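Local structure of discoidin-2 (Dictyostelium discoideum, 2VM9) at residues V193-V198 with Y250-F255; V169-R174 with I185-K190; M217-K222 with L246-V251; K71-I76 with W149-L154. The protein binds galactose- and N-acetylgalactosamine-containing carbohydrates as a homotrimeric lectin and may take part in spore formation. One frame throughout, in Å; residues are numbered along the deposited sequence. Where two conformers were deposited one is given.

Interaction 1 of 4, residues V193-V198 with Y250-F255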
# COMPACT_ATOMS: atom_id res chain seq x y z
N VAL A 193 -14.14 -5.84 -13.57
CA VAL A 193 -12.80 -5.87 -14.17
C VAL A 193 -12.18 -7.24 -13.94
O VAL A 193 -12.39 -7.83 -12.88
CB VAL A 193 -11.87 -4.78 -13.52
CG1 VAL A 193 -10.46 -4.82 -14.12
CG2 VAL A 193 -12.47 -3.41 -13.67
N GLU A 194 -11.42 -7.75 -14.91
CA GLU A 194 -10.76 -9.04 -14.74
C GLU A 194 -9.63 -8.94 -13.72
O GLU A 194 -8.81 -8.00 -13.77
CB GLU A 194 -10.26 -9.61 -16.08
CG GLU A 194 -9.61 -10.98 -15.94
CD GLU A 194 -9.16 -11.60 -17.27
OE1 GLU A 194 -9.31 -10.96 -18.33
OE2 GLU A 194 -8.70 -12.75 -17.23
N PHE A 195 -9.60 -9.87 -12.78
CA PHE A 195 -8.53 -9.96 -11.79
C PHE A 195 -7.25 -10.51 -12.45
O PHE A 195 -7.31 -11.21 -13.46
CB PHE A 195 -8.91 -10.91 -10.64
CG PHE A 195 -9.87 -10.33 -9.62
CD1 PHE A 195 -9.46 -9.39 -8.69
CD2 PHE A 195 -11.17 -10.81 -9.53
CE1 PHE A 195 -10.34 -8.89 -7.72
CE2 PHE A 195 -12.06 -10.31 -8.55
CZ PHE A 195 -11.65 -9.36 -7.65
N LEU A 196 -6.11 -10.24 -11.82
CA LEU A 196 -4.83 -10.83 -12.26
C LEU A 196 -4.67 -12.30 -11.87
O LEU A 196 -4.02 -13.08 -12.58
CB LEU A 196 -3.65 -9.98 -11.76
CG LEU A 196 -3.61 -8.56 -12.33
CD1 LEU A 196 -2.46 -7.76 -11.70
CD2 LEU A 196 -3.48 -8.62 -13.85
N SER A 197 -5.28 -12.69 -10.75
CA SER A 197 -5.28 -14.10 -10.34
C SER A 197 -6.68 -14.44 -9.80
O SER A 197 -7.53 -13.54 -9.66
CB SER A 197 -4.23 -14.36 -9.27
OG SER A 197 -4.54 -13.62 -8.10
N VAL A 198 -6.91 -15.71 -9.51
CA VAL A 198 -8.26 -16.16 -9.14
C VAL A 198 -8.58 -15.69 -7.72
O VAL A 198 -7.84 -15.97 -6.77
CB VAL A 198 -8.41 -17.68 -9.27
CG1 VAL A 198 -9.84 -18.13 -8.92
CG2 VAL A 198 -8.04 -18.15 -10.68
N TYR A 250 -22.09 -10.22 -3.12
CA TYR A 250 -20.81 -10.93 -3.07
C TYR A 250 -19.65 -9.97 -2.88
O TYR A 250 -19.72 -8.79 -3.28
CB TYR A 250 -20.59 -11.78 -4.32
CG TYR A 250 -20.19 -11.00 -5.57
CD1 TYR A 250 -18.84 -10.62 -5.78
CD2 TYR A 250 -21.13 -10.65 -6.53
CE1 TYR A 250 -18.46 -9.90 -6.91
CE2 TYR A 250 -20.76 -9.93 -7.70
CZ TYR A 250 -19.41 -9.58 -7.87
OH TYR A 250 -19.02 -8.87 -8.99
N VAL A 251 -18.58 -10.49 -2.28
CA VAL A 251 -17.34 -9.74 -2.10
C VAL A 251 -16.24 -10.68 -2.62
O VAL A 251 -16.01 -11.74 -2.04
CB VAL A 251 -17.11 -9.34 -0.62
CG1 VAL A 251 -15.75 -8.61 -0.45
CG2 VAL A 251 -18.27 -8.42 -0.09
N ALA A 252 -15.65 -10.31 -3.76
CA ALA A 252 -14.58 -11.09 -4.35
C ALA A 252 -13.27 -10.46 -3.90
O ALA A 252 -13.09 -9.24 -4.05
CB ALA A 252 -14.68 -11.07 -5.84
N VAL A 253 -12.39 -11.28 -3.33
CA VAL A 253 -11.15 -10.78 -2.74
C VAL A 253 -9.96 -11.47 -3.39
O VAL A 253 -9.88 -12.70 -3.43
CB VAL A 253 -11.09 -11.00 -1.20
CG1 VAL A 253 -9.81 -10.38 -0.62
CG2 VAL A 253 -12.33 -10.40 -0.50
N GLU A 254 -9.01 -10.67 -3.87
CA GLU A 254 -7.80 -11.23 -4.49
C GLU A 254 -6.62 -10.95 -3.60
O GLU A 254 -6.38 -9.80 -3.23
CB GLU A 254 -7.56 -10.59 -5.86
CG GLU A 254 -6.43 -11.27 -6.63
CD GLU A 254 -5.89 -10.44 -7.79
OE1 GLU A 254 -6.06 -9.21 -7.80
OE2 GLU A 254 -5.27 -11.06 -8.69
N PHE A 255 -5.87 -12.00 -3.25
CA PHE A 255 -4.78 -11.88 -2.29
C PHE A 255 -3.43 -11.84 -2.96
O PHE A 255 -3.24 -12.43 -4.03
CB PHE A 255 -4.79 -13.06 -1.31
CG PHE A 255 -6.00 -13.11 -0.44
CD1 PHE A 255 -6.15 -12.22 0.61
CD2 PHE A 255 -7.00 -14.06 -0.68
CE1 PHE A 255 -7.27 -12.27 1.43
CE2 PHE A 255 -8.14 -14.11 0.13
CZ PHE A 255 -8.27 -13.23 1.19
O HOH W 1 -3.78 -14.90 -5.47
O HOH W 2 -6.33 -14.44 -4.38
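F195 and E254 run alongside one another in opposite senses, the ring reaching in from loop 193-198 and the carboxylate running out from the end of strand 243-254, with the two planes 62° apart. F195 CD1 lies 3.6 Å from E254 CB, with OE1 of that residue also near it, approaching the ring obliquely. Farther round, F195 CE2 comes to 3.8 Å from A252 CB; a methyl group is short enough to let the large ring lie close to the strand. The glutamate chain is extended beyond CG, a length that carries its charge past the phenyl group to the loop backbone. There OE2 accepts twice from one residue, from S197 N at 2.6 Å and from S197 OG at 2.7 Å. The hydroxyl uses the anti lone pair, whereas the amide comes from the anti side but 28° out of the carboxylate plane. With S197 OG between its own backbone N and carbonyl carbon (chi1 63°), both donors converge on that oxygen. The loop links the two sheets of the H-type lectin beta-sandwich, leaving strand 183-190 of one and entering strand 200-211 of the other, and E254 ties it to the middle strand of the latter sheet. N257 ND2 is a further donor to OE2, so the buried carboxylate is well supplied and probably stays ionised. Y159 of the second subunit packs on both F195 and E254. Two waters extend the polar link: one donates to S197 OG and to F255 O, while the other accepts from F255 N at 2.7 Å and donates to V198 O.

Interaction 2 of 4, residues V169-R174 with I185-K190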
# COMPACT_ATOMS: atom_id res chain seq x y z
N VAL A 169 -26.31 -10.51 -7.02
CA VAL A 169 -26.82 -11.45 -7.99
C VAL A 169 -28.11 -12.06 -7.42
O VAL A 169 -28.17 -12.37 -6.24
CB VAL A 169 -25.75 -12.53 -8.36
CG1 VAL A 169 -25.17 -13.20 -7.13
CG2 VAL A 169 -26.28 -13.54 -9.37
N SER A 170 -29.11 -12.24 -8.28
CA SER A 170 -30.40 -12.82 -7.87
C SER A 170 -30.79 -13.91 -8.84
O SER A 170 -30.24 -14.00 -9.94
CB SER A 170 -31.50 -11.75 -7.90
OG SER A 170 -31.21 -10.64 -7.05
N ILE A 171 -31.75 -14.73 -8.44
CA ILE A 171 -32.31 -15.69 -9.39
C ILE A 171 -32.98 -14.92 -10.52
O ILE A 171 -32.69 -15.15 -11.71
CB ILE A 171 -33.32 -16.64 -8.71
CG1 ILE A 171 -32.62 -17.42 -7.58
CG2 ILE A 171 -33.92 -17.62 -9.76
CD1 ILE A 171 -33.54 -18.30 -6.74
N GLY A 172 -33.88 -14.00 -10.16
CA GLY A 172 -34.44 -13.06 -11.12
C GLY A 172 -35.56 -13.62 -11.95
O GLY A 172 -36.10 -12.92 -12.83
N ASP A 173 -35.94 -14.86 -11.67
CA ASP A 173 -37.09 -15.50 -12.30
C ASP A 173 -37.57 -16.67 -11.44
O ASP A 173 -37.09 -16.86 -10.32
CB ASP A 173 -36.78 -15.94 -13.74
CG ASP A 173 -35.81 -17.12 -13.82
OD1 ASP A 173 -35.50 -17.77 -12.79
OD2 ASP A 173 -35.38 -17.44 -14.96
N ARG A 174 -38.51 -17.46 -11.98
CA ARG A 174 -39.19 -18.49 -11.19
C ARG A 174 -38.57 -19.88 -11.37
O ARG A 174 -39.25 -20.91 -11.15
CB ARG A 174 -40.68 -18.53 -11.54
CG ARG A 174 -41.34 -17.18 -11.53
CD ARG A 174 -41.40 -16.56 -10.14
NE ARG A 174 -40.15 -15.93 -9.67
CZ ARG A 174 -39.75 -14.69 -9.97
NH1 ARG A 174 -40.47 -13.92 -10.79
NH2 ARG A 174 -38.61 -14.22 -9.44
N ILE A 185 -30.04 -23.64 -9.89
CA ILE A 185 -29.84 -22.82 -11.08
C ILE A 185 -28.57 -22.03 -10.90
O ILE A 185 -28.19 -21.70 -9.77
CB ILE A 185 -31.03 -21.91 -11.39
CG1 ILE A 185 -31.37 -20.94 -10.25
CG2 ILE A 185 -32.23 -22.73 -11.77
CD1 ILE A 185 -30.51 -19.62 -10.35
N VAL A 186 -27.90 -21.74 -12.00
CA VAL A 186 -26.64 -21.06 -11.94
C VAL A 186 -26.85 -19.70 -12.56
O VAL A 186 -27.45 -19.60 -13.65
CB VAL A 186 -25.55 -21.83 -12.75
CG1 VAL A 186 -24.37 -20.93 -13.07
CG2 VAL A 186 -25.12 -23.04 -12.00
N ARG A 187 -26.38 -18.66 -11.89
CA ARG A 187 -26.28 -17.34 -12.49
C ARG A 187 -24.82 -17.02 -12.65
O ARG A 187 -24.07 -17.02 -11.67
CB ARG A 187 -26.96 -16.28 -11.62
CG ARG A 187 -28.47 -16.41 -11.57
CD ARG A 187 -29.07 -16.15 -12.95
NE ARG A 187 -30.51 -16.41 -12.99
CZ ARG A 187 -31.07 -17.54 -13.41
NH1 ARG A 187 -30.33 -18.56 -13.82
NH2 ARG A 187 -32.40 -17.65 -13.43
N HIS A 188 -24.39 -16.75 -13.89
CA HIS A 188 -23.00 -16.40 -14.07
C HIS A 188 -22.78 -14.93 -13.87
O HIS A 188 -23.53 -14.08 -14.38
CB HIS A 188 -22.41 -16.85 -15.41
CG HIS A 188 -20.95 -16.57 -15.52
ND1 HIS A 188 -20.00 -17.36 -14.92
CD2 HIS A 188 -20.28 -15.54 -16.09
CE1 HIS A 188 -18.80 -16.85 -15.15
NE2 HIS A 188 -18.94 -15.75 -15.85
N VAL A 189 -21.78 -14.62 -13.05
CA VAL A 189 -21.44 -13.27 -12.68
C VAL A 189 -20.10 -12.93 -13.33
O VAL A 189 -19.14 -13.68 -13.23
CB VAL A 189 -21.36 -13.14 -11.13
CG1 VAL A 189 -21.04 -11.70 -10.72
CG2 VAL A 189 -22.70 -13.61 -10.49
N LYS A 190 -20.05 -11.80 -14.01
CA LYS A 190 -18.79 -11.32 -14.58
C LYS A 190 -18.33 -10.17 -13.70
O LYS A 190 -19.11 -9.27 -13.39
CB LYS A 190 -19.03 -10.85 -16.02
CG LYS A 190 -17.76 -10.43 -16.76
CD LYS A 190 -18.08 -9.91 -18.17
CE LYS A 190 -17.32 -8.60 -18.45
NZ LYS A 190 -17.72 -7.49 -17.49
O HOH W 3 -33.52 -19.02 -15.97
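R187 reaches from strand 183-190 to the carbonyl of I171, joining that strand to the loop after strand 163-170; the two strands belong to the opposed sheets of the H-type lectin beta-sandwich. Its NE donates to I171 O at 2.8 Å, on a lone pair in the carbonyl plane and close to the guanidinium plane; NH2 adds a weak bond to the same oxygen. NH2 also forms a salt bridge with D173 OD1 at 3.2 Å, though carboxylate and guanidinium stand 85° apart and only this one nitrogen meets the acid. Arginine suits the place because its planar head can serve several acceptors at once: NH1 turns back to V186 O at 3.1 Å. R187 CG rests 3.4 Å from S170 O, and beyond it the chain bends, chi2 (-65°) turning CD aside. I185 CD1 covers one guanidinium face toward its rim and also packs against I171 CG2, the two isoleucines crossing at about a right angle. V169 CG2 touches R187 CB and lies 3.8 Å from V189 CG2. In the second shell, S175 OG bonds to D173 OD1, while D245 OD1 holds G172 N, at a turn whose positive phi favours glycine. A water donates to D173 OD2 at 2.6 Å and accepts weakly from R187 NH2.

Interaction 3 of 4, residues M217-K222 with L246-V251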
# COMPACT_ATOMS: atom_id res chain seq x y z
N MET A 217 -37.93 -24.47 5.77
CA MET A 217 -37.28 -23.55 4.80
C MET A 217 -35.96 -24.16 4.40
O MET A 217 -35.18 -24.57 5.26
CB MET A 217 -37.02 -22.19 5.45
CG MET A 217 -36.34 -21.17 4.51
SD MET A 217 -37.31 -20.90 3.02
CE MET A 217 -38.55 -19.72 3.64
N ARG A 218 -35.69 -24.18 3.09
CA ARG A 218 -34.44 -24.75 2.56
C ARG A 218 -33.99 -23.84 1.41
O ARG A 218 -34.65 -23.75 0.37
CB ARG A 218 -34.66 -26.18 2.02
CG ARG A 218 -35.22 -27.20 3.03
CD ARG A 218 -35.40 -28.54 2.35
NE ARG A 218 -36.01 -29.51 3.25
CZ ARG A 218 -37.31 -29.80 3.26
NH1 ARG A 218 -38.14 -29.21 2.40
NH2 ARG A 218 -37.75 -30.74 4.09
N TRP A 219 -32.90 -23.12 1.63
CA TRP A 219 -32.28 -22.40 0.54
C TRP A 219 -30.78 -22.34 0.77
O TRP A 219 -30.31 -22.37 1.91
CB TRP A 219 -32.89 -21.01 0.32
CG TRP A 219 -32.83 -20.06 1.49
CD1 TRP A 219 -33.86 -19.71 2.34
CD2 TRP A 219 -31.71 -19.28 1.89
NE1 TRP A 219 -33.42 -18.79 3.27
CE2 TRP A 219 -32.11 -18.50 3.00
CE3 TRP A 219 -30.40 -19.15 1.39
CZ2 TRP A 219 -31.24 -17.62 3.66
CZ3 TRP A 219 -29.51 -18.25 2.05
CH2 TRP A 219 -29.95 -17.50 3.17
N GLU A 220 -30.02 -22.27 -0.30
CA GLU A 220 -28.57 -22.15 -0.15
C GLU A 220 -28.04 -21.43 -1.40
O GLU A 220 -28.61 -21.55 -2.49
CB GLU A 220 -27.91 -23.52 0.02
CG GLU A 220 -26.38 -23.49 0.17
CD GLU A 220 -25.76 -24.82 0.58
OE1 GLU A 220 -26.46 -25.87 0.54
OE2 GLU A 220 -24.56 -24.80 0.97
N GLY A 221 -26.93 -20.71 -1.23
CA GLY A 221 -26.17 -20.17 -2.36
C GLY A 221 -24.74 -20.64 -2.18
O GLY A 221 -24.25 -20.77 -1.04
N LYS A 222 -24.08 -20.90 -3.31
CA LYS A 222 -22.66 -21.24 -3.34
C LYS A 222 -22.03 -20.46 -4.50
O LYS A 222 -22.61 -20.38 -5.59
CB LYS A 222 -22.45 -22.73 -3.63
CG LYS A 222 -22.78 -23.66 -2.49
CD LYS A 222 -22.49 -25.12 -2.89
CE LYS A 222 -23.00 -26.05 -1.78
NZ LYS A 222 -22.80 -27.48 -2.14
N LEU A 246 -34.13 -15.18 -4.71
CA LEU A 246 -33.11 -14.99 -3.66
C LEU A 246 -32.13 -14.00 -4.22
O LEU A 246 -31.87 -14.00 -5.44
CB LEU A 246 -32.34 -16.28 -3.39
CG LEU A 246 -33.11 -17.42 -2.70
CD1 LEU A 246 -32.29 -18.71 -2.83
CD2 LEU A 246 -33.38 -17.06 -1.24
N THR A 247 -31.54 -13.19 -3.34
CA THR A 247 -30.50 -12.24 -3.75
C THR A 247 -29.31 -12.37 -2.81
O THR A 247 -29.49 -12.42 -1.60
CB THR A 247 -30.99 -10.77 -3.72
OG1 THR A 247 -32.12 -10.62 -4.59
CG2 THR A 247 -29.87 -9.82 -4.17
N PHE A 248 -28.11 -12.40 -3.39
CA PHE A 248 -26.87 -12.32 -2.60
C PHE A 248 -26.05 -11.09 -2.97
O PHE A 248 -25.94 -10.74 -4.16
CB PHE A 248 -25.99 -13.56 -2.83
CG PHE A 248 -26.59 -14.83 -2.26
CD1 PHE A 248 -26.28 -15.22 -0.96
CD2 PHE A 248 -27.47 -15.60 -3.02
CE1 PHE A 248 -26.84 -16.39 -0.40
CE2 PHE A 248 -28.04 -16.79 -2.49
CZ PHE A 248 -27.74 -17.17 -1.17
N ASP A 249 -25.41 -10.48 -1.97
CA ASP A 249 -24.27 -9.62 -2.26
C ASP A 249 -23.04 -10.51 -2.26
O ASP A 249 -22.95 -11.47 -1.47
CB ASP A 249 -24.12 -8.53 -1.20
CG ASP A 249 -24.89 -7.26 -1.55
OD1 ASP A 249 -25.38 -7.14 -2.71
OD2 ASP A 249 -25.03 -6.39 -0.66
N TYR A 250 -22.09 -10.22 -3.12
CA TYR A 250 -20.81 -10.93 -3.07
C TYR A 250 -19.65 -9.97 -2.88
O TYR A 250 -19.72 -8.79 -3.28
CB TYR A 250 -20.59 -11.78 -4.32
CG TYR A 250 -20.19 -11.00 -5.57
CD1 TYR A 250 -18.84 -10.62 -5.78
CD2 TYR A 250 -21.13 -10.65 -6.53
CE1 TYR A 250 -18.46 -9.90 -6.91
CE2 TYR A 250 -20.76 -9.93 -7.70
CZ TYR A 250 -19.41 -9.58 -7.87
OH TYR A 250 -19.02 -8.87 -8.99
N VAL A 251 -18.58 -10.49 -2.28
CA VAL A 251 -17.34 -9.74 -2.10
C VAL A 251 -16.24 -10.68 -2.62
O VAL A 251 -16.01 -11.74 -2.04
CB VAL A 251 -17.11 -9.34 -0.62
CG1 VAL A 251 -15.75 -8.61 -0.45
CG2 VAL A 251 -18.27 -8.42 -0.09
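W219 faces L246 and G221 faces F248 across two strands whose axes pass 9.0 Å apart with directions differing by 35°, the spacing of layers stacked in a beta-sandwich and not of neighbours in one sheet. The contact is carried by apolar side chains, with one ring tip resting on the facing backbone. W219 carries CG in the crowded position between its backbone N and carbonyl carbon (chi1 59°), and the indole offers a face to L246. The leucine divides its branches: CD1 packs on W219 CB at 3.9 Å, while CD2 makes a CH-pi contact 4.3 Å from the centroid of the five-membered ring, 20° off its normal. At the far end of the indole, W219 CZ3 meets F248 CZ at 3.8 Å, both approached obliquely. That same phenyl tip presses on the backbone of the opposite strand, F248 CZ lying 3.6 Å from G221 CA. Glycine suits this point because the ring tip occupies the side on which a side chain would begin. R218, next to W219, is a carbohydrate-binding residue, and its NH1 is engaged by D213 and N241. L233 and F235 of strand 230-237 continue the core around F248 and L246, while C205 and V208 of strand 200-211 touch W219. At the other edge, residues 217-220 pair antiparallel with a strand of the third subunit, so that this sheet runs on across that interface.

Interaction 4 of 4, residues K71-I76 with W149-L154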
# COMPACT_ATOMS: atom_id res chain seq x y z
N LYS A 71 4.85 -0.43 9.17
CA LYS A 71 5.88 -1.45 9.40
C LYS A 71 5.85 -1.82 10.87
O LYS A 71 5.48 -1.01 11.72
CB LYS A 71 7.25 -0.94 9.01
CG LYS A 71 7.35 -0.88 7.47
CD LYS A 71 8.18 0.22 6.92
CE LYS A 71 7.80 1.60 7.40
NZ LYS A 71 7.04 2.40 6.40
N HIS A 72 6.22 -3.06 11.15
CA HIS A 72 6.42 -3.52 12.51
C HIS A 72 7.91 -3.76 12.64
O HIS A 72 8.42 -4.82 12.23
CB HIS A 72 5.62 -4.81 12.75
CG HIS A 72 4.14 -4.56 12.85
ND1 HIS A 72 3.33 -4.51 11.74
CD2 HIS A 72 3.36 -4.29 13.92
CE1 HIS A 72 2.09 -4.25 12.13
NE2 HIS A 72 2.08 -4.10 13.44
N PHE A 73 8.62 -2.76 13.17
CA PHE A 73 10.07 -2.86 13.29
C PHE A 73 10.44 -3.71 14.49
O PHE A 73 10.02 -3.41 15.61
CB PHE A 73 10.69 -1.48 13.45
CG PHE A 73 10.63 -0.65 12.18
CD1 PHE A 73 11.42 -0.98 11.08
CD2 PHE A 73 9.81 0.47 12.11
CE1 PHE A 73 11.37 -0.18 9.89
CE2 PHE A 73 9.76 1.29 10.96
CZ PHE A 73 10.54 0.95 9.84
N VAL A 74 11.22 -4.76 14.24
CA VAL A 74 11.63 -5.70 15.30
C VAL A 74 13.06 -5.46 15.81
O VAL A 74 13.41 -5.89 16.92
CB VAL A 74 11.46 -7.20 14.86
CG1 VAL A 74 10.01 -7.48 14.54
CG2 VAL A 74 12.39 -7.56 13.66
N ALA A 75 13.89 -4.81 15.00
CA ALA A 75 15.25 -4.50 15.47
C ALA A 75 15.87 -3.40 14.65
O ALA A 75 15.40 -3.10 13.53
CB ALA A 75 16.15 -5.75 15.42
N ILE A 76 16.89 -2.79 15.24
CA ILE A 76 17.78 -1.89 14.49
C ILE A 76 19.21 -2.34 14.76
O ILE A 76 19.53 -2.77 15.88
CB ILE A 76 17.59 -0.42 14.95
CG1 ILE A 76 18.48 0.54 14.15
CG2 ILE A 76 17.85 -0.27 16.49
CD1 ILE A 76 18.19 1.99 14.47
N TRP A 149 23.77 1.30 9.13
CA TRP A 149 22.65 0.76 9.88
C TRP A 149 21.72 -0.06 9.00
O TRP A 149 21.81 -0.03 7.76
CB TRP A 149 21.85 1.88 10.57
CG TRP A 149 21.13 2.83 9.65
CD1 TRP A 149 21.53 3.28 8.41
CD2 TRP A 149 19.87 3.45 9.91
NE1 TRP A 149 20.57 4.15 7.89
CE2 TRP A 149 19.57 4.29 8.81
CE3 TRP A 149 18.98 3.41 10.99
CZ2 TRP A 149 18.39 5.05 8.75
CZ3 TRP A 149 17.83 4.17 10.94
CH2 TRP A 149 17.55 4.99 9.82
N GLU A 150 20.85 -0.80 9.68
CA GLU A 150 19.79 -1.53 9.02
C GLU A 150 18.60 -1.55 9.97
O GLU A 150 18.74 -1.47 11.20
CB GLU A 150 20.24 -2.94 8.66
CG GLU A 150 19.17 -3.81 7.94
CD GLU A 150 18.66 -3.17 6.64
OE1 GLU A 150 19.06 -3.62 5.56
OE2 GLU A 150 17.84 -2.22 6.72
N LEU A 151 17.41 -1.60 9.37
CA LEU A 151 16.17 -1.66 10.12
C LEU A 151 15.50 -2.94 9.71
O LEU A 151 15.37 -3.19 8.51
CB LEU A 151 15.28 -0.48 9.69
CG LEU A 151 15.68 0.88 10.29
CD1 LEU A 151 15.02 2.00 9.52
CD2 LEU A 151 15.32 0.94 11.82
N TYR A 152 15.06 -3.71 10.71
CA TYR A 152 14.46 -5.04 10.48
C TYR A 152 12.97 -4.99 10.80
O TYR A 152 12.59 -4.47 11.84
CB TYR A 152 15.14 -6.13 11.32
CG TYR A 152 16.59 -6.23 10.97
CD1 TYR A 152 17.00 -7.03 9.91
CD2 TYR A 152 17.54 -5.47 11.66
CE1 TYR A 152 18.31 -7.11 9.54
CE2 TYR A 152 18.89 -5.53 11.31
CZ TYR A 152 19.26 -6.37 10.26
OH TYR A 152 20.55 -6.46 9.86
N ALA A 153 12.15 -5.50 9.88
CA ALA A 153 10.70 -5.43 10.06
C ALA A 153 10.09 -6.82 9.85
O ALA A 153 10.69 -7.68 9.20
CB ALA A 153 10.08 -4.42 9.06
N LEU A 154 8.90 -7.03 10.40
CA LEU A 154 8.19 -8.26 10.07
C LEU A 154 7.89 -8.32 8.58
O LEU A 154 7.59 -7.31 7.98
CB LEU A 154 6.86 -8.33 10.81
CG LEU A 154 6.96 -8.43 12.33
CD1 LEU A 154 5.55 -8.43 12.94
CD2 LEU A 154 7.75 -9.70 12.71
O HOH W 4 6.43 -5.01 8.88
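Y152 O is gripped by two consecutive amides, V74 N at 2.8 Å and, weakly, A75 N at 3.4 Å. This is a classic beta bulge between antiparallel strands 70-79 and 146-153 of the F5/8 type C (discoidin) beta-sandwich, and the register shifts by one residue there. Single backbone bonds follow on either side, with Y152 N donating to A75 O at 2.9 Å and L154 N to H72 O; a water then joins H72 N to L154 O. On the face turned to the opposite sheet, F73 CE1 packs 3.9 Å from L151 CB, and I76 lies beside L151, pointing the same way. I76 is extended at both torsions (CG1 anti to the backbone N, chi2 173°), and its CD1 meets the edge of the W149 ring in its plane, 3.8 Å from CE3. I134 of strand 133-142 packs on F73 and L151 from across the core. At the strand end V74 CG1 touches L154 CD2 at 3.7 Å; on the face opposite F73, the small methyl A75 CB meets Y152 CD2 at the ring's rim. H72 NE2 bonds to N257 of the third subunit. Backbone polar groups thus fix the shifted register, while branched and aromatic side chains supply the apolar surface that seals the sandwich.

How the interactions relate
From the N terminus, interaction 4 comes first, closing the long excursion from 71-76 to 149-154 within the F5/8 type C domain. After the linker, interaction 2 closes a short loop between strands of the two lectin sheets. Interaction 1 then spans most of the lectin domain; the first segment of interaction 3 falls within that span, and both end on strand 243-254, sharing Y250 and V251. Interactions 2 and 3 adjoin through paired strands 163-170 and 243-254, where V169 O and F248 N probably hydrogen-bond. Interaction 4 is far from the rest within one chain, but the trimer brings H72 of one subunit against L196 of another, linking it to interaction 1.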